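Local coordinates for arylsulfatase (Pseudoalteromonas sp. MB47, PDB 7AJ0), which forms a hexameric calcium-binding sulfatase that probably removes sulfate groups from the algal polysaccharide fucoidan in an exo-acting manner, at residues 75-79 with 286-292. Sequence-based numbering, arbitrary orientation.
Sequences AIGAP and PAAMPVR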
loop_
_atom_site.group_PDB
_atom_site.type_symbol
_atom_site.label_atom_id
_atom_site.label_comp_id
_atom_site.label_asym_id
_atom_site.label_seq_id
_atom_site.Cartn_x
_atom_site.Cartn_y
_atom_site.Cartn_z
ATOM N N ALA A 75 -8.686 -28.312 13.229
ATOM C CA ALA A 75 -8.375 -26.904 13.441
ATOM C C ALA A 75 -9.145 -25.989 12.498
ATOM O O ALA A 75 -9.316 -24.806 12.810
ATOM C CB ALA A 75 -6.872 -26.673 13.279
ATOM N N ILE A 76 -9.607 -26.502 11.357
ATOM C CA ILE A 76 -10.376 -25.722 10.397
ATOM C C ILE A 76 -11.771 -26.313 10.189
ATOM O O ILE A 76 -12.399 -26.086 9.160
ATOM C CB ILE A 76 -9.630 -25.589 9.054
ATOM C CG1 ILE A 76 -9.256 -26.966 8.501
ATOM C CG2 ILE A 76 -8.385 -24.731 9.216
ATOM C CD1 ILE A 76 -8.696 -26.925 7.092
ATOM N N GLY A 77 -12.254 -27.086 11.154
ATOM C CA GLY A 77 -13.610 -27.600 11.095
ATOM C C GLY A 77 -13.854 -28.677 10.061
ATOM O O GLY A 77 -14.937 -28.718 9.463
ATOM N N ALA A 78 -12.879 -29.562 9.840
ATOM C CA ALA A 78 -13.078 -30.682 8.929
ATOM C C ALA A 78 -12.086 -31.805 9.210
ATOM O O ALA A 78 -11.097 -31.957 8.483
ATOM C CB ALA A 78 -12.948 -30.222 7.472
ATOM N N PRO A 79 -12.322 -32.617 10.243
ATOM C CA PRO A 79 -11.404 -33.725 10.532
ATOM C C PRO A 79 -11.217 -34.637 9.328
ATOM O O PRO A 79 -12.128 -34.836 8.522
ATOM C CB PRO A 79 -12.089 -34.468 11.688
ATOM C CG PRO A 79 -12.986 -33.461 12.318
ATOM C CD PRO A 79 -13.430 -32.537 11.215
ATOM N N PRO A 286 -17.894 -30.106 11.171
ATOM C CA PRO A 286 -18.245 -29.094 12.182
ATOM C C PRO A 286 -18.371 -27.697 11.601
ATOM O O PRO A 286 -19.206 -26.912 12.067
ATOM C CB PRO A 286 -17.091 -29.187 13.192
ATOM C CG PRO A 286 -16.550 -30.570 13.027
ATOM C CD PRO A 286 -16.721 -30.909 11.567
ATOM N N ALA A 287 -17.568 -27.362 10.588
ATOM C CA ALA A 287 -17.670 -26.047 9.968
ATOM C C ALA A 287 -18.993 -25.872 9.235
ATOM O O ALA A 287 -19.523 -24.757 9.175
ATOM C CB ALA A 287 -16.505 -25.830 9.001
ATOM N N ALA A 288 -19.532 -26.952 8.667
ATOM C CA ALA A 288 -20.826 -26.925 7.986
ATOM C C ALA A 288 -20.799 -25.976 6.789
ATOM O O ALA A 288 -21.697 -25.152 6.595
ATOM C CB ALA A 288 -21.947 -26.547 8.958
ATOM N N MET A 289 -19.750 -26.093 5.984
ATOM C CA MET A 289 -19.605 -25.345 4.746
ATOM C C MET A 289 -19.313 -26.316 3.613
ATOM O O MET A 289 -18.687 -27.357 3.832
ATOM C CB MET A 289 -18.481 -24.308 4.847
ATOM C CG MET A 289 -18.828 -23.113 5.722
ATOM S SD MET A 289 -20.011 -21.987 4.951
ATOM C CE MET A 289 -18.983 -21.167 3.733
ATOM N N PRO A 290 -19.762 -26.005 2.393
ATOM C CA PRO A 290 -19.600 -26.971 1.293
ATOM C C PRO A 290 -18.189 -27.510 1.122
ATOM O O PRO A 290 -18.022 -28.721 0.939
ATOM C CB PRO A 290 -20.055 -26.165 0.064
ATOM C CG PRO A 290 -21.048 -25.202 0.611
ATOM C CD PRO A 290 -20.539 -24.820 1.982
ATOM N N VAL A 291 -17.166 -26.655 1.182
ATOM C CA VAL A 291 -15.813 -27.124 0.899
ATOM C C VAL A 291 -15.290 -28.006 2.027
ATOM O O VAL A 291 -14.461 -28.895 1.794
ATOM C CB VAL A 291 -14.877 -25.929 0.642
ATOM C CG1 VAL A 291 -14.586 -25.191 1.937
ATOM C CG2 VAL A 291 -13.589 -26.397 -0.016
ATOM N N ARG A 292 -15.745 -27.780 3.259
ATOM C CA ARG A 292 -15.322 -28.634 4.365
ATOM C C ARG A 292 -16.105 -29.943 4.381
ATOM O O ARG A 292 -15.538 -31.007 4.656
ATOM C CB ARG A 292 -15.491 -27.903 5.696
ATOM C CG ARG A 292 -14.686 -26.621 5.816
ATOM C CD ARG A 292 -13.180 -26.871 5.892
ATOM N NE ARG A 292 -12.462 -25.619 6.130
ATOM C CZ ARG A 292 -11.795 -24.931 5.204
ATOM N NH1 ARG A 292 -11.717 -25.367 3.953
ATOM N NH2 ARG A 292 -11.190 -23.801 5.540
#
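R292 lies across I76 at about a right angle and reaches its backbone: NE donates to I76 O at 3.1 Å. The bond is bent, 136° at the hydrogen, and the carbonyl sits 19° out of the guanidinium plane. With chi1 at 55°, I76 CG1 stands between its own N and carbonyl carbon, and CD1 comes over one face of the guanidinium, offset toward the rim, 4.1 Å from R292 CZ. Lower on the arginine, CD packs against A78 CB at 3.7 Å. One residue on, G77 O accepts from A287 N at 3.2 Å. A CB on G77 would collide with A287 CB, and the positive phi of G77 also suits a residue without a side chain. P286 flanks this bond; its CD lies 3.5 Å from G77 O and meets P79 CD, the two rings reaching toward each other. The outer nitrogens of R292 bond to main-chain oxygens, NH1 to that of S336 and NH2 to that of N471 of a second subunit. A leucine in its place would probably leave I76 O and both of those carbonyls without this donor and loosen a tie between subunits. Within the sulfatase fold, the contact joins the loop between strand 53-59 and helix 81-88 to the turn leading into helix 290-311 and to its first turn, which carries R292; the helix precedes strand 318-324, a parallel neighbour of 53-59 in the large mixed sheet.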